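Local coordinates for protein phosphoserine aminotransferase (Bacillus circulans, PDB 2C0R) that catalyses the reversible, pyridoxal-phosphate-dependent transamination of 3-phosphohydroxypyruvate to phosphoserine in serine biosynthesis, and the matching formation of phosphohydroxythreonine in pyridoxine biosynthesis, at residues Pro169-Met174 against Phe188-Ala193; Met83-Phe88 against Ala143-Leu148; Tyr68-Ile73 against Val204-Val209; Thr149-Ile154 against Ser175-Ser180. The protein carries 1 engineered substitution. All coordinates share one frame; numbering follows the deposited sequence.

Contact 1 (Pro169-Met174 against Phe188-Ala193). With PLP (pyridoxal-5'-phosphate), chain C.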
loop_
_atom_site.group_PDB
_atom_site.type_symbol
_atom_site.label_atom_id
_atom_site.label_comp_id
_atom_site.label_asym_id
_atom_site.label_seq_id
_atom_site.Cartn_x
_atom_site.Cartn_y
_atom_site.Cartn_z
ATOM N N PRO A 169 13.567 13.993 20.239
ATOM C CA PRO A 169 12.251 13.600 19.753
ATOM C C PRO A 169 11.841 12.220 20.242
ATOM O O PRO A 169 12.561 11.231 20.103
ATOM C CB PRO A 169 12.443 13.496 18.241
ATOM C CG PRO A 169 13.690 14.216 17.894
ATOM C CD PRO A 169 14.524 14.220 19.141
ATOM N N LEU A 170 10.613 12.155 20.769
ATOM C CA LEU A 170 9.995 10.877 21.097
ATOM C C LEU A 170 9.199 10.370 19.904
ATOM O O LEU A 170 8.400 11.090 19.282
ATOM C CB LEU A 170 9.061 11.038 22.284
ATOM C CG LEU A 170 8.314 9.790 22.733
ATOM C CD1 LEU A 170 9.229 8.715 23.320
ATOM C CD2 LEU A 170 7.229 10.134 23.759
ATOM N N ILE A 171 9.438 9.099 19.588
ATOM C CA ILE A 171 8.787 8.449 18.437
ATOM C C ILE A 171 8.049 7.211 18.936
ATOM O O ILE A 171 8.616 6.422 19.688
ATOM C CB ILE A 171 9.829 8.090 17.378
ATOM C CG1 ILE A 171 10.517 9.380 16.914
ATOM C CG2 ILE A 171 9.212 7.307 16.225
ATOM C CD1 ILE A 171 11.539 9.133 15.808
ATOM N N GLY A 172 6.796 7.040 18.541
ATOM C CA GLY A 172 5.987 5.916 19.061
ATOM C C GLY A 172 5.390 5.109 17.906
ATOM O O GLY A 172 4.699 5.646 17.052
ATOM N N ASP A 173 5.669 3.815 17.974
ATOM C CA ASP A 173 4.915 2.878 17.150
ATOM C C ASP A 173 3.594 2.566 17.846
ATOM O O ASP A 173 3.580 1.799 18.791
ATOM C CB ASP A 173 5.727 1.593 16.995
ATOM C CG ASP A 173 5.008 0.514 16.209
ATOM O OD1 ASP A 173 3.857 0.720 15.767
ATOM O OD2 ASP A 173 5.625 -0.557 16.009
ATOM N N MET A 174 2.519 3.190 17.399
ATOM C CA MET A 174 1.207 2.995 17.952
ATOM C C MET A 174 0.361 2.132 17.022
ATOM O O MET A 174 -0.871 2.281 17.048
ATOM C CB MET A 174 0.544 4.345 18.158
ATOM C CG MET A 174 1.264 5.222 19.144
ATOM S SD MET A 174 0.296 6.714 19.523
ATOM C CE MET A 174 1.297 7.378 20.865
ATOM N N PHE A 188 5.260 13.888 21.360
ATOM C CA PHE A 188 5.950 13.111 20.330
ATOM C C PHE A 188 6.487 13.937 19.214
ATOM O O PHE A 188 5.846 14.916 18.800
ATOM C CB PHE A 188 4.970 12.107 19.688
ATOM C CG PHE A 188 4.606 10.969 20.643
ATOM C CD1 PHE A 188 3.523 11.106 21.488
ATOM C CD2 PHE A 188 5.379 9.818 20.680
ATOM C CE1 PHE A 188 3.215 10.089 22.391
ATOM C CE2 PHE A 188 5.064 8.784 21.541
ATOM C CZ PHE A 188 3.971 8.925 22.394
ATOM N N GLY A 189 7.612 13.513 18.658
ATOM C CA GLY A 189 7.983 14.157 17.387
ATOM C C GLY A 189 7.339 13.395 16.234
ATOM O O GLY A 189 7.108 13.920 15.142
ATOM N N LEU A 190 7.062 12.113 16.424
ATOM C CA LEU A 190 6.515 11.286 15.336
ATOM C C LEU A 190 5.748 10.108 15.944
ATOM O O LEU A 190 6.260 9.426 16.829
ATOM C CB LEU A 190 7.602 10.737 14.408
ATOM C CG LEU A 190 7.149 10.026 13.123
ATOM C CD1 LEU A 190 8.232 10.286 12.072
ATOM C CD2 LEU A 190 6.953 8.537 13.313
ATOM N N VAL A 191 4.531 9.883 15.500
ATOM C CA VAL A 191 3.811 8.664 15.847
ATOM C C VAL A 191 3.399 7.979 14.562
ATOM O O VAL A 191 3.091 8.616 13.537
ATOM C CB VAL A 191 2.557 8.877 16.712
ATOM C CG1 VAL A 191 2.928 9.602 18.018
ATOM C CG2 VAL A 191 1.490 9.682 16.038
ATOM N N TYR A 192 3.397 6.650 14.567
ATOM C CA TYR A 192 3.026 5.954 13.334
ATOM C C TYR A 192 2.228 4.698 13.664
ATOM O O TYR A 192 2.281 4.141 14.776
ATOM C CB TYR A 192 4.232 5.573 12.523
ATOM C CG TYR A 192 5.228 4.627 13.104
ATOM C CD1 TYR A 192 5.306 3.309 12.690
ATOM C CD2 TYR A 192 6.133 5.071 14.070
ATOM C CE1 TYR A 192 6.216 2.389 13.203
ATOM C CE2 TYR A 192 7.058 4.172 14.552
ATOM C CZ TYR A 192 7.112 2.855 14.152
ATOM O OH TYR A 192 8.050 1.985 14.602
ATOM N N ALA A 193 1.476 4.244 12.653
ATOM C CA ALA A 193 0.635 3.073 12.835
ATOM C C ALA A 193 0.295 2.483 11.473
ATOM O O ALA A 193 -0.263 3.204 10.633
ATOM C CB ALA A 193 -0.685 3.413 13.496
HETATM N N1 PLP C . 4.282 -2.603 15.005
HETATM C C2 PLP C . 3.245 -3.118 15.724
HETATM C C2A PLP C . 3.103 -2.643 17.168
HETATM C C3 PLP C . 2.374 -4.001 15.157
HETATM O O3 PLP C . 1.300 -4.475 15.844
HETATM C C4 PLP C . 2.524 -4.308 13.814
HETATM C C4A PLP C . 1.548 -5.294 13.170
HETATM C C5 PLP C . 3.626 -3.840 13.131
HETATM C C6 PLP C . 4.461 -2.922 13.684
HETATM C C5A PLP C . 3.904 -4.303 11.694
HETATM O O4P PLP C . 2.990 -3.681 10.797
HETATM P P PLP C . 3.029 -3.956 9.227
HETATM O O1P PLP C . 2.045 -2.986 8.636
HETATM O O2P PLP C . 2.595 -5.401 9.089
HETATM O O3P PLP C . 4.435 -3.738 8.794
#
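Leu170 O takes two backbone N-H groups from the segment 188-193. Gly189 N lies 2.6 Å from Leu170 O, and the bond from Leu190 N to the same oxygen is weak. From here strands 170-173 and 190-193 run parallel, their directions 9° apart, as neighbours in the central mixed sheet of the class-V aminotransferase fold. Gly172 N then donates to Leu190 O, Tyr192 N to Gly172 O, and Met174 N to Tyr192 O.

One sheet face carries Ile171, Asp173, Leu190 and Tyr192. The first torsion of Tyr192 (62°) sets CG between the backbone N and the carbonyl carbon, and the ring leans across the neighbouring strand. Asp173 CA sits over one ring face, 3.8 Å from the Tyr192 ring centroid, in a CH-pi contact. The Asp173 carboxylate is 18° from the plane of that ring. Ile171 CG2 meets the ring edge and also packs on Leu190 CD2. Tyr192 OH is hydrogen-bonded to His147 NE2.

On the face of Val191, the Phe188 ring lies between two side chains. Leu170 CD2 covers one face, 3.7 Å from the ring centroid, and Val191 CG1 lies over the opposite face. The extended Met174 chain meets this ring tip to tip, with Met174 CE 3.4 Å from Phe188 CZ. Gly172 N lies 3.8 Å from Phe188 CD2, and the ring packs against the glycine backbone.

Asp173 binds the cofactor, and its OD1 is hydrogen-bonded to Ser175 OG. The carboxylate is likely to favour a protonated pyridine ring, as in related PLP enzymes: Asp173 OD2 lies 2.6 Å from PLP N1.

Contact 2 (Met83-Phe88 against Ala143-Leu148)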
loop_
_atom_site.group_PDB
_atom_site.type_symbol
_atom_site.label_atom_id
_atom_site.label_comp_id
_atom_site.label_asym_id
_atom_site.label_seq_id
_atom_site.Cartn_x
_atom_site.Cartn_y
_atom_site.Cartn_z
ATOM N N MET A 83 12.505 3.622 7.809
ATOM C CA MET A 83 12.489 5.054 7.431
ATOM C C MET A 83 12.818 6.011 8.565
ATOM O O MET A 83 13.455 7.043 8.354
ATOM C CB MET A 83 11.113 5.308 6.835
ATOM C CG MET A 83 11.008 6.634 6.098
ATOM S SD MET A 83 9.393 6.680 5.235
ATOM C CE MET A 83 9.477 8.426 4.717
ATOM N N ILE A 84 12.419 5.664 9.800
ATOM C CA ILE A 84 12.754 6.548 10.948
ATOM C C ILE A 84 14.272 6.693 11.150
ATOM O O ILE A 84 14.803 7.833 11.088
ATOM C CB ILE A 84 11.985 6.009 12.190
ATOM C CG1 ILE A 84 10.493 6.247 12.085
ATOM C CG2 ILE A 84 12.563 6.574 13.489
ATOM C CD1 ILE A 84 9.690 5.258 12.907
ATOM N N PRO A 85 15.048 5.636 11.369
ATOM C CA PRO A 85 16.501 5.856 11.500
ATOM C C PRO A 85 17.103 6.395 10.215
ATOM O O PRO A 85 18.048 7.212 10.260
ATOM C CB PRO A 85 17.027 4.449 11.799
ATOM C CG PRO A 85 15.957 3.483 11.415
ATOM C CD PRO A 85 14.674 4.237 11.598
ATOM N N MET A 86 16.623 5.990 9.046
ATOM C CA MET A 86 17.186 6.583 7.811
ATOM C C MET A 86 17.056 8.092 7.810
ATOM O O MET A 86 17.953 8.791 7.300
ATOM C CB MET A 86 16.492 5.968 6.585
ATOM C CG MET A 86 16.927 4.540 6.319
ATOM S SD MET A 86 15.915 3.752 5.018
ATOM C CE MET A 86 17.203 3.641 3.765
ATOM N N ASN A 87 15.947 8.597 8.322
ATOM C CA ASN A 87 15.736 10.043 8.253
ATOM C C ASN A 87 16.401 10.776 9.422
ATOM O O ASN A 87 16.784 11.935 9.208
ATOM C CB ASN A 87 14.246 10.389 8.222
ATOM C CG ASN A 87 13.689 10.291 6.818
ATOM O OD1 ASN A 87 13.554 11.337 6.184
ATOM N ND2 ASN A 87 13.424 9.085 6.336
ATOM N N PHE A 88 16.505 10.146 10.574
ATOM C CA PHE A 88 16.932 10.881 11.780
ATOM C C PHE A 88 18.238 10.447 12.399
ATOM O O PHE A 88 18.788 11.167 13.234
ATOM C CB PHE A 88 15.838 10.716 12.848
ATOM C CG PHE A 88 14.521 11.239 12.332
ATOM C CD1 PHE A 88 13.405 10.409 12.458
ATOM C CD2 PHE A 88 14.347 12.469 11.716
ATOM C CE1 PHE A 88 12.159 10.783 12.012
ATOM C CE2 PHE A 88 13.082 12.850 11.285
ATOM C CZ PHE A 88 11.979 12.010 11.431
ATOM N N ALA A 143 21.647 10.877 21.652
ATOM C CA ALA A 143 20.433 10.295 21.086
ATOM C C ALA A 143 19.831 11.147 19.955
ATOM O O ALA A 143 19.632 12.342 20.156
ATOM C CB ALA A 143 19.354 10.098 22.157
ATOM N N ALA A 144 19.506 10.511 18.832
ATOM C CA ALA A 144 18.823 11.154 17.732
ATOM C C ALA A 144 17.341 11.239 18.021
ATOM O O ALA A 144 16.597 12.082 17.566
ATOM C CB ALA A 144 19.059 10.369 16.440
ATOM N N TYR A 145 16.912 10.224 18.787
ATOM C CA TYR A 145 15.484 10.080 19.077
ATOM C C TYR A 145 15.365 8.976 20.130
ATOM O O TYR A 145 16.331 8.265 20.359
ATOM C CB TYR A 145 14.607 9.705 17.899
ATOM C CG TYR A 145 14.931 8.477 17.100
ATOM C CD1 TYR A 145 14.526 7.199 17.490
ATOM C CD2 TYR A 145 15.662 8.583 15.917
ATOM C CE1 TYR A 145 14.861 6.088 16.724
ATOM C CE2 TYR A 145 15.977 7.479 15.138
ATOM C CZ TYR A 145 15.569 6.229 15.541
ATOM O OH TYR A 145 15.853 5.097 14.801
ATOM N N LEU A 146 14.180 8.898 20.724
ATOM C CA LEU A 146 13.839 7.768 21.570
ATOM C C LEU A 146 12.612 7.106 20.938
ATOM O O LEU A 146 11.622 7.831 20.776
ATOM C CB LEU A 146 13.528 8.162 23.016
ATOM C CG LEU A 146 13.005 6.986 23.868
ATOM C CD1 LEU A 146 14.128 6.028 24.215
ATOM C CD2 LEU A 146 12.316 7.499 25.113
ATOM N N HIS A 147 12.678 5.825 20.615
ATOM C CA HIS A 147 11.556 5.106 20.020
ATOM C C HIS A 147 10.964 4.145 21.066
ATOM O O HIS A 147 11.696 3.423 21.708
ATOM C CB HIS A 147 12.093 4.326 18.841
ATOM C CG HIS A 147 11.056 3.536 18.114
ATOM N ND1 HIS A 147 10.531 2.343 18.596
ATOM C CD2 HIS A 147 10.471 3.752 16.921
ATOM C CE1 HIS A 147 9.635 1.906 17.701
ATOM N NE2 HIS A 147 9.575 2.742 16.670
ATOM N N LEU A 148 9.654 4.216 21.206
ATOM C CA LEU A 148 8.951 3.214 21.998
ATOM C C LEU A 148 7.812 2.653 21.172
ATOM O O LEU A 148 7.382 3.243 20.169
ATOM C CB LEU A 148 8.483 3.802 23.327
ATOM C CG LEU A 148 7.548 5.005 23.346
ATOM C CD1 LEU A 148 6.089 4.680 23.081
ATOM C CD2 LEU A 148 7.592 5.702 24.716
#
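Helix 76-88 packs on the central sheet of the aminotransferase fold. Its end, 83-88, runs nearly antiparallel to strand 145-148 (175°), the two axes coming within 10.9 Å, and side chains fill the space between them. Tyr145 carries most of the contact. Its first torsion (55°) stands CG over the backbone, flanked by N and C, and the ring reaches toward the helix.

Ile84 CG2 stands over one face of the Tyr145 ring, 4.0 Å from its centroid, and the two side chains cross at about a right angle. Pro85 CA lies at the ring edge, while Pro85 CB is 3.3 Å from Tyr145 OH. Phe88 touches with its CB, 3.7 Å from Tyr145 CD2. Ala144 CB packs on the helix backbone at Phe88 O. Farther along the strand, Ile84 CD1 reaches the edge of the His147 ring.

Tyr145 OH is hydrogen-bonded to Tyr97 OH on strand 94-99. An alanine at Tyr145 would probably open a gap under Ile84 CG2 and Phe88 CB and leave the Tyr97 hydroxyl without this partner.

No hydrogen bond joins the two segments. The helix is therefore held to this strand by apolar and CH-pi packing, while the polar ends of Tyr145 and His147 bond to other strands.

Contact 3 (Tyr68-Ile73 against Val204-Val209)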
loop_
_atom_site.group_PDB
_atom_site.type_symbol
_atom_site.label_atom_id
_atom_site.label_comp_id
_atom_site.label_asym_id
_atom_site.label_seq_id
_atom_site.Cartn_x
_atom_site.Cartn_y
_atom_site.Cartn_z
ATOM N N TYR A 68 1.780 19.699 13.371
ATOM C CA TYR A 68 1.934 18.323 12.959
ATOM C C TYR A 68 1.287 18.047 11.616
ATOM O O TYR A 68 0.213 18.562 11.315
ATOM C CB TYR A 68 1.256 17.342 13.963
ATOM C CG TYR A 68 2.062 17.306 15.240
ATOM C CD1 TYR A 68 1.914 18.274 16.228
ATOM C CD2 TYR A 68 2.968 16.277 15.459
ATOM C CE1 TYR A 68 2.672 18.195 17.391
ATOM C CE2 TYR A 68 3.732 16.197 16.618
ATOM C CZ TYR A 68 3.573 17.171 17.583
ATOM O OH TYR A 68 4.320 17.129 18.746
ATOM N N LYS A 69 1.955 17.238 10.819
ATOM C CA LYS A 69 1.364 16.858 9.544
ATOM C C LYS A 69 0.991 15.383 9.579
ATOM O O LYS A 69 1.795 14.565 10.049
ATOM C CB LYS A 69 2.356 17.116 8.411
ATOM C CG LYS A 69 1.768 16.874 7.022
ATOM C CD LYS A 69 0.744 17.909 6.582
ATOM C CE LYS A 69 0.289 17.486 5.177
ATOM N NZ LYS A 69 -0.932 18.213 4.735
ATOM N N VAL A 70 -0.189 15.062 9.087
ATOM C CA VAL A 70 -0.582 13.671 8.913
ATOM C C VAL A 70 -0.139 13.222 7.514
ATOM O O VAL A 70 -0.568 13.812 6.527
ATOM C CB VAL A 70 -2.093 13.487 9.091
ATOM C CG1 VAL A 70 -2.517 12.057 8.834
ATOM C CG2 VAL A 70 -2.523 13.975 10.469
ATOM N N LEU A 71 0.719 12.208 7.485
ATOM C CA LEU A 71 1.160 11.606 6.259
ATOM C C LEU A 71 0.536 10.234 6.078
ATOM O O LEU A 71 0.319 9.540 7.062
ATOM C CB LEU A 71 2.704 11.455 6.273
ATOM C CG LEU A 71 3.470 12.709 6.645
ATOM C CD1 LEU A 71 4.963 12.381 6.720
ATOM C CD2 LEU A 71 3.210 13.871 5.691
ATOM N N PHE A 72 0.328 9.852 4.836
ATOM C CA PHE A 72 -0.101 8.507 4.506
ATOM C C PHE A 72 1.016 7.890 3.675
ATOM O O PHE A 72 1.307 8.383 2.555
ATOM C CB PHE A 72 -1.390 8.523 3.722
ATOM C CG PHE A 72 -2.541 9.166 4.492
ATOM C CD1 PHE A 72 -3.203 10.269 3.969
ATOM C CD2 PHE A 72 -2.894 8.627 5.726
ATOM C CE1 PHE A 72 -4.244 10.895 4.636
ATOM C CE2 PHE A 72 -3.904 9.271 6.397
ATOM C CZ PHE A 72 -4.544 10.399 5.890
ATOM N N ILE A 73 1.626 6.863 4.216
ATOM C CA ILE A 73 2.797 6.217 3.606
ATOM C C ILE A 73 2.510 4.754 3.388
ATOM O O ILE A 73 1.877 4.148 4.271
ATOM C CB ILE A 73 4.035 6.444 4.480
ATOM C CG1 ILE A 73 4.184 7.924 4.804
ATOM C CG2 ILE A 73 5.244 5.834 3.809
ATOM C CD1 ILE A 73 5.425 8.364 5.588
ATOM N N VAL A 204 -2.165 1.148 4.231
ATOM C CA VAL A 204 -1.848 2.529 4.528
ATOM C C VAL A 204 -1.174 2.571 5.924
ATOM O O VAL A 204 -1.652 1.907 6.851
ATOM C CB VAL A 204 -3.072 3.448 4.670
ATOM C CG1 VAL A 204 -2.624 4.906 4.539
ATOM C CG2 VAL A 204 -4.165 3.097 3.685
ATOM N N THR A 205 -0.125 3.329 6.034
ATOM C CA THR A 205 0.477 3.619 7.343
ATOM C C THR A 205 0.251 5.092 7.604
ATOM O O THR A 205 0.563 5.954 6.756
ATOM C CB THR A 205 1.978 3.266 7.290
ATOM O OG1 THR A 205 2.088 1.889 6.898
ATOM C CG2 THR A 205 2.621 3.407 8.660
ATOM N N VAL A 206 -0.287 5.392 8.773
ATOM C CA VAL A 206 -0.471 6.774 9.199
ATOM C C VAL A 206 0.762 7.204 9.953
ATOM O O VAL A 206 1.159 6.498 10.867
ATOM C CB VAL A 206 -1.695 6.858 10.126
ATOM C CG1 VAL A 206 -1.780 8.265 10.705
ATOM C CG2 VAL A 206 -2.919 6.477 9.340
ATOM N N VAL A 207 1.357 8.291 9.511
ATOM C CA VAL A 207 2.541 8.845 10.161
ATOM C C VAL A 207 2.258 10.292 10.515
ATOM O O VAL A 207 1.944 11.081 9.613
ATOM C CB VAL A 207 3.784 8.745 9.265
ATOM C CG1 VAL A 207 5.000 9.394 9.930
ATOM C CG2 VAL A 207 4.056 7.307 8.916
ATOM N N ILE A 208 2.262 10.622 11.789
ATOM C CA ILE A 208 1.951 11.982 12.207
ATOM C C ILE A 208 3.244 12.574 12.745
ATOM O O ILE A 208 3.777 12.010 13.699
ATOM C CB ILE A 208 0.873 11.997 13.293
ATOM C CG1 ILE A 208 -0.352 11.133 12.914
ATOM C CG2 ILE A 208 0.464 13.417 13.622
ATOM C CD1 ILE A 208 -1.439 11.160 13.970
ATOM N N VAL A 209 3.732 13.628 12.121
ATOM C CA VAL A 209 5.072 14.090 12.383
ATOM C C VAL A 209 5.065 15.584 12.651
ATOM O O VAL A 209 4.360 16.373 12.049
ATOM C CB VAL A 209 5.976 13.706 11.193
ATOM C CG1 VAL A 209 5.572 14.453 9.907
ATOM C CG2 VAL A 209 7.414 13.913 11.591
#
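Six backbone hydrogen bonds pair Tyr68-Ile73 with Val204-Val209 as antiparallel strands, in the central mixed sheet of the aminotransferase fold. Lys69 with Val209, Leu71 with Val207 and Ile73 with Thr205 are hydrogen-bonded pairs, each joined by two N-H to O bonds. The shortest runs from Leu71 N to Val207 O, at 2.7 Å. The return bond from Val207 N to Leu71 O is nearly straight, at 176°. Val70 with Ile208 and Phe72 with Val206 are the non-hydrogen-bonded pairs between them. Here CA-H groups point at carbonyls, as with Ile208 CA, 3.4 Å from Lys69 O.

Apolar packing follows the two faces. On the face of Leu71, Ile73, Val207 and Val209, contacts run diagonally between neighbouring pairs. Leu71 CD1 lies 3.8 Å from Val209 CG1. Ile73 CD1, on a branch anti to the carbonyl carbon (chi1 -51°), lies 3.8 Å from Val207 CG2. On the other face, Phe72 and Val206 lie side by side, with Val206 CG2 at the ring edge, 4.2 Å from Phe72 CE2. Val70 meets both Val206 and Ile208 there. Tyr68 CB packs on Ile208 CG2, 4.0 Å away.

Two polar side-chain ends bond elsewhere: Tyr68 OH to Phe188 O, and Lys69 NZ to Gln55 and Asn234.

Strand 68-73 is the outermost on this side of the sheet within the chain. Helix 45-61 packs on the face of Val70, Phe72 and Val206, and helix 76-88 on that of Ile73, Thr205 and Val207. Strand 190-194 continues the sheet beyond strand 205-210.

Contact 4 (Thr149-Ile154 against Ser175-Ser180). With PLP (pyridoxal-5'-phosphate), chain C.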
loop_
_atom_site.group_PDB
_atom_site.type_symbol
_atom_site.label_atom_id
_atom_site.label_comp_id
_atom_site.label_asym_id
_atom_site.label_seq_id
_atom_site.Cartn_x
_atom_site.Cartn_y
_atom_site.Cartn_z
ATOM N N THR A 149 7.335 1.542 21.653
ATOM C CA THR A 149 6.178 0.836 21.119
ATOM C C THR A 149 5.071 0.991 22.137
ATOM O O THR A 149 5.214 0.470 23.260
ATOM C CB THR A 149 6.564 -0.641 20.911
ATOM O OG1 THR A 149 7.810 -0.651 20.197
ATOM C CG2 THR A 149 5.535 -1.386 20.100
ATOM N N SER A 150 3.995 1.695 21.792
ATOM C CA SER A 150 2.996 1.993 22.787
ATOM C C SER A 150 2.251 0.718 23.221
ATOM O O SER A 150 1.924 0.623 24.408
ATOM C CB SER A 150 1.956 3.003 22.326
ATOM O OG SER A 150 1.350 2.543 21.131
ATOM N N ASN A 151 2.011 -0.165 22.285
ATOM C CA ASN A 151 1.286 -1.394 22.612
ATOM C C ASN A 151 2.007 -2.531 21.932
ATOM O O ASN A 151 2.120 -2.502 20.691
ATOM C CB ASN A 151 -0.157 -1.258 22.124
ATOM C CG ASN A 151 -1.017 -2.465 22.539
ATOM O OD1 ASN A 151 -1.450 -2.489 23.688
ATOM N ND2 ASN A 151 -1.285 -3.374 21.632
ATOM N N GLU A 152 2.524 -3.461 22.677
ATOM C CA GLU A 152 3.219 -4.630 22.163
ATOM C C GLU A 152 2.148 -5.674 21.866
ATOM O O GLU A 152 1.742 -6.406 22.793
ATOM C CB GLU A 152 4.239 -5.134 23.187
ATOM C CG GLU A 152 5.513 -4.293 23.160
ATOM C CD GLU A 152 6.418 -4.544 21.970
ATOM O OE1 GLU A 152 6.018 -5.241 21.020
ATOM O OE2 GLU A 152 7.558 -4.030 21.975
ATOM N N THR A 153 1.788 -5.679 20.616
ATOM C CA THR A 153 0.677 -6.468 20.097
ATOM C C THR A 153 0.815 -7.961 20.334
ATOM O O THR A 153 -0.220 -8.622 20.495
ATOM C CB THR A 153 0.651 -6.270 18.549
ATOM O OG1 THR A 153 1.026 -4.897 18.326
ATOM C CG2 THR A 153 -0.747 -6.554 18.048
ATOM N N ILE A 154 2.056 -8.473 20.312
ATOM C CA ILE A 154 2.236 -9.930 20.447
ATOM C C ILE A 154 2.277 -10.354 21.904
ATOM O O ILE A 154 1.744 -11.411 22.267
ATOM C CB ILE A 154 3.510 -10.364 19.679
ATOM C CG1 ILE A 154 3.219 -10.347 18.179
ATOM C CG2 ILE A 154 4.028 -11.705 20.174
ATOM C CD1 ILE A 154 4.424 -10.457 17.273
ATOM N N SER A 175 1.013 1.270 16.240
ATOM C CA SER A 175 0.191 0.493 15.306
ATOM C C SER A 175 -1.030 -0.202 15.930
ATOM O O SER A 175 -2.131 -0.142 15.362
ATOM C CB SER A 175 1.045 -0.593 14.666
ATOM O OG SER A 175 2.071 -0.000 13.848
ATOM N N SER A 176 -0.858 -0.811 17.102
ATOM C CA SER A 176 -1.977 -1.574 17.634
ATOM C C SER A 176 -2.789 -0.812 18.674
ATOM O O SER A 176 -3.694 -1.437 19.249
ATOM C CB SER A 176 -1.466 -2.915 18.115
ATOM O OG SER A 176 -0.379 -2.771 19.005
ATOM N N ASP A 177 -2.574 0.486 18.872
ATOM C CA ASP A 177 -3.477 1.187 19.811
ATOM C C ASP A 177 -3.746 2.631 19.386
ATOM O O ASP A 177 -4.393 3.395 20.106
ATOM C CB ASP A 177 -3.021 1.119 21.259
ATOM C CG ASP A 177 -1.839 2.008 21.626
ATOM O OD1 ASP A 177 -1.334 2.753 20.780
ATOM O OD2 ASP A 177 -1.445 1.922 22.809
ATOM N N ILE A 178 -3.318 3.074 18.186
ATOM C CA ILE A 178 -3.556 4.472 17.843
ATOM C C ILE A 178 -5.030 4.763 17.750
ATOM O O ILE A 178 -5.826 3.990 17.184
ATOM C CB ILE A 178 -2.839 4.831 16.522
ATOM C CG1 ILE A 178 -2.652 6.357 16.440
ATOM C CG2 ILE A 178 -3.576 4.250 15.338
ATOM C CD1 ILE A 178 -1.802 6.786 15.264
ATOM N N LEU A 179 -5.432 5.895 18.285
ATOM C CA LEU A 179 -6.834 6.330 18.374
ATOM C C LEU A 179 -7.723 5.327 19.116
ATOM O O LEU A 179 -8.915 5.252 18.863
ATOM C CB LEU A 179 -7.421 6.660 16.986
ATOM C CG LEU A 179 -6.586 7.565 16.106
ATOM C CD1 LEU A 179 -7.407 7.921 14.845
ATOM C CD2 LEU A 179 -6.131 8.849 16.804
ATOM N N SER A 180 -7.112 4.656 20.102
ATOM C CA SER A 180 -7.889 3.881 21.072
ATOM C C SER A 180 -8.077 4.667 22.362
ATOM O O SER A 180 -8.874 4.256 23.222
ATOM C CB SER A 180 -7.198 2.570 21.420
ATOM O OG SER A 180 -5.974 2.773 22.072
HETATM N N1 PLP C . 4.282 -2.603 15.005
HETATM C C2 PLP C . 3.245 -3.118 15.724
HETATM C C2A PLP C . 3.103 -2.643 17.168
HETATM C C3 PLP C . 2.374 -4.001 15.157
HETATM O O3 PLP C . 1.300 -4.475 15.844
HETATM C C4 PLP C . 2.524 -4.308 13.814
HETATM C C4A PLP C . 1.548 -5.294 13.170
HETATM C C5 PLP C . 3.626 -3.840 13.131
HETATM C C6 PLP C . 4.461 -2.922 13.684
HETATM C C5A PLP C . 3.904 -4.303 11.694
HETATM O O4P PLP C . 2.990 -3.681 10.797
HETATM P P PLP C . 3.029 -3.956 9.227
HETATM O O1P PLP C . 2.045 -2.986 8.636
HETATM O O2P PLP C . 2.595 -5.401 9.089
HETATM O O3P PLP C . 4.435 -3.738 8.794
HETATM O O HOH W 1 1.476 -0.298 19.023
#
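Hydrogen bonds between side chains carry this contact, and two converge on Ser176 OG. Asn151 ND2 donates to Ser176 OG at 2.8 Å, at 167° and close to the amide plane. Ser296 OG holds OD1 of that amide, and Asn299 OD1 also bonds to ND2. Thr153 OG1 is 2.6 Å from Ser176 OG, and either hydroxyl could be the donor. Ser150 OG donates to Asp177 OD1 at 2.7 Å, from above the carboxylate plane.

A water bridges the backbones, donating to Asn151 O and accepting from Ser176 N.

The segment 149-154, with its short strand 151-152, and the loop 175-180 line the cofactor pocket of the class-V aminotransferase fold. Thr153 OG1 is hydrogen-bonded to the phenolic oxygen, 2.5 Å from PLP O3. Ser176 OG, itself gripped by Asn151, probably helps to hold the Thr153 hydroxyl in place. Ser175 CB packs on the pyridine ring, 3.5 Å from PLP C2.

Charge pairing joins Asp177 OD2 to Arg181 in a salt bridge, and Gln158 bonds to the same oxygen. An alanine at Asp177 would probably leave Arg181 without this carboxylate mate and take from Ser150 OG its carboxylate acceptor.

Asp177 O accepts from Ser180 N and Ser180 OG in a type II turn.

Contacts 1, 2 and 3 share the central sheet, and contact 4 lies at its cofactor end. Contacts 1 and 2 have centres about 9 Å apart and meet along adjacent strands, where Ile171 N lies 2.8 Å from Leu146 O. Contacts 1 and 3 join through adjacent strands 190-194 and 205-210, with Val191 O 2.8 Å from Ile208 N. Contact 2 meets contact 3 where Met83 packs on Ile73. PLP is touched by contacts 1 and 4, whose centres are about 11 Å apart. Ser150 N lies 3.0 Å from Asp173 O between them. Asn238 and Thr239 of the second subunit also bond to this PLP.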